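Carbonic anhydrase (Coccomyxa sp. PA, PDB 3UCM) probably catalyses the reversible hydration of carbon dioxide to hydrogencarbonate as a zinc-dependent beta-class carbonic anhydrase. Local coordinates at residues A[72-77]-A[128-133]. Sequence-based numbering, arbitrary orientation.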
loop_
_atom_site.group_PDB
_atom_site.type_symbol
_atom_site.label_atom_id
_atom_site.label_comp_id
_atom_site.label_asym_id
_atom_site.label_seq_id
_atom_site.Cartn_x
_atom_site.Cartn_y
_atom_site.Cartn_z
ATOM N N GLY A 72 1.161 6.314 -15.381
ATOM C CA GLY A 72 0.405 7.589 -15.250
ATOM C C GLY A 72 1.086 8.743 -14.486
ATOM O O GLY A 72 0.485 9.791 -14.256
ATOM N N ASN A 73 2.337 8.584 -14.113
ATOM C CA ASN A 73 3.001 9.631 -13.345
ATOM C C ASN A 73 2.269 10.152 -12.143
ATOM O O ASN A 73 2.235 11.375 -11.924
ATOM C CB ASN A 73 3.555 10.822 -14.200
ATOM C CG ASN A 73 2.561 11.360 -15.195
ATOM O OD1 ASN A 73 2.344 10.781 -16.270
ATOM N ND2 ASN A 73 1.937 12.477 -14.842
ATOM N N LEU A 74 1.754 9.209 -11.339
ATOM C CA LEU A 74 1.011 9.480 -10.080
ATOM C C LEU A 74 1.845 9.688 -8.794
ATOM O O LEU A 74 2.855 9.023 -8.578
ATOM C CB LEU A 74 0.005 8.349 -9.801
ATOM C CG LEU A 74 -0.917 7.951 -10.957
ATOM C CD1 LEU A 74 -1.720 6.710 -10.570
ATOM C CD2 LEU A 74 -1.843 9.048 -11.479
ATOM N N VAL A 75 1.357 10.591 -7.943
ATOM C CA VAL A 75 1.932 10.924 -6.627
ATOM C C VAL A 75 0.847 10.936 -5.539
ATOM O O VAL A 75 -0.167 11.648 -5.655
ATOM C CB VAL A 75 2.589 12.313 -6.679
ATOM C CG1 VAL A 75 3.311 12.657 -5.351
ATOM C CG2 VAL A 75 3.533 12.396 -7.897
ATOM N N SER A 76 1.040 10.114 -4.508
ATOM C CA SER A 76 0.055 9.949 -3.445
ATOM C C SER A 76 0.798 9.762 -2.114
ATOM O O SER A 76 1.828 9.107 -2.058
ATOM C CB SER A 76 -0.837 8.732 -3.746
ATOM O OG SER A 76 -1.642 8.349 -2.629
ATOM N N ASN A 77 0.308 10.390 -1.064
ATOM C CA ASN A 77 0.862 10.259 0.250
ATOM C C ASN A 77 0.869 8.816 0.760
ATOM O O ASN A 77 1.628 8.499 1.688
ATOM C CB ASN A 77 0.014 11.077 1.258
ATOM C CG ASN A 77 0.225 12.602 1.159
ATOM O OD1 ASN A 77 1.140 13.068 0.476
ATOM N ND2 ASN A 77 -0.620 13.388 1.884
ATOM N N SER A 128 -7.177 4.456 -10.332
ATOM C CA SER A 128 -8.141 5.217 -9.506
ATOM C C SER A 128 -7.810 6.704 -9.346
ATOM O O SER A 128 -8.737 7.530 -9.331
ATOM C CB SER A 128 -8.299 4.571 -8.125
ATOM O OG SER A 128 -8.688 3.191 -8.197
ATOM N N ASP A 129 -6.525 7.082 -9.255
ATOM C CA ASP A 129 -6.178 8.510 -9.083
ATOM C C ASP A 129 -6.565 9.385 -10.282
ATOM O O ASP A 129 -6.902 10.557 -10.127
ATOM C CB ASP A 129 -4.673 8.720 -8.874
ATOM C CG ASP A 129 -4.113 8.051 -7.620
ATOM O OD1 ASP A 129 -3.079 8.576 -7.122
ATOM O OD2 ASP A 129 -4.638 7.014 -7.175
ATOM N N VAL A 130 -6.412 8.831 -11.490
ATOM C CA VAL A 130 -6.820 9.506 -12.723
ATOM C C VAL A 130 -8.363 9.705 -12.759
ATOM O O VAL A 130 -8.854 10.784 -13.227
ATOM C CB VAL A 130 -6.327 8.717 -13.928
ATOM C CG1 VAL A 130 -6.677 9.413 -15.293
ATOM C CG2 VAL A 130 -4.840 8.463 -13.746
ATOM N N ARG A 131 -9.122 8.725 -12.229
ATOM C CA ARG A 131 -10.575 8.915 -12.137
ATOM C C ARG A 131 -10.958 10.079 -11.232
ATOM O O ARG A 131 -11.929 10.790 -11.475
ATOM C CB ARG A 131 -11.324 7.645 -11.710
ATOM C CG ARG A 131 -11.847 6.857 -12.877
ATOM C CD ARG A 131 -12.420 5.603 -12.374
ATOM N NE ARG A 131 -11.475 4.573 -12.686
ATOM C CZ ARG A 131 -11.275 3.467 -11.991
ATOM N NH1 ARG A 131 -11.977 3.203 -10.910
ATOM N NH2 ARG A 131 -10.364 2.622 -12.407
ATOM N N GLU A 132 -10.186 10.280 -10.188
ATOM C CA GLU A 132 -10.527 11.320 -9.248
ATOM C C GLU A 132 -10.269 12.688 -9.887
ATOM O O GLU A 132 -11.109 13.596 -9.732
ATOM C CB GLU A 132 -9.804 11.161 -7.919
ATOM C CG GLU A 132 -10.091 9.859 -7.183
ATOM C CD GLU A 132 -9.103 9.639 -5.992
ATOM O OE1 GLU A 132 -8.764 8.470 -5.711
ATOM O OE2 GLU A 132 -8.615 10.637 -5.373
ATOM N N VAL A 133 -9.172 12.840 -10.631
ATOM C CA VAL A 133 -8.934 14.127 -11.324
ATOM C C VAL A 133 -10.014 14.341 -12.400
ATOM O O VAL A 133 -10.473 15.466 -12.615
ATOM C CB VAL A 133 -7.544 14.212 -12.031
ATOM C CG1 VAL A 133 -7.285 15.622 -12.462
ATOM C CG2 VAL A 133 -6.438 13.774 -11.129
HETATM O O HOH W 1 -2.924 11.208 -6.644
#
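Leu74 does most of the work here, pushing its forked end into the side of helix 128-135 where Asp129 and Val130 meet. With CG anti to its own carbonyl carbon (chi1 -50°), the side chain reaches out from the loop after strand 65-70 and sets both methyls against Asp129 CB, with CD2 also reaching Val130. CD2 touches both helix residues, 3.8 Å from Val130 CG2 and 3.9 Å from Asp129 CB, while CD1 lies against the same aspartate, 4.0 Å from Asp129 CG. The Leu74 and Val130 side chains cross at about a right angle and touch through one methyl each, CD2 and CG2. This is the close-packed, buried half.

Toward Ser76 the contact slackens and turns polar. Asp129 OD1 comes no nearer than 4.1 Å to Ser76 CB, and no direct hydrogen bond joins loop and helix. A water fills in: it lies 2.7 Å from Asp129 OD1 and 3.0 Å from Val75 O, placed to donate to either. The other carboxylate oxygen, OD2, forms a salt bridge with Lys78 of the second subunit, whose side chain also packs on Leu74; the aspartate is thus held between the water on one oxygen and a neighbour's charge on the other. Cutting Leu74 back to an alanine removes both methyls and is likely to leave Val130 CG2 and Asp129 CB without the apolar surface they pack on.

The Val130 side chain lies about 9 Å from the zinc ion and about 7 Å from the side chain of the zinc ligand Cys106, so this is packing near the metal site, without touching it: the loop between strand 65-70 and helix 80-92 packs on helix 128-135, at the subunit interface of a beta-class carbonic anhydrase.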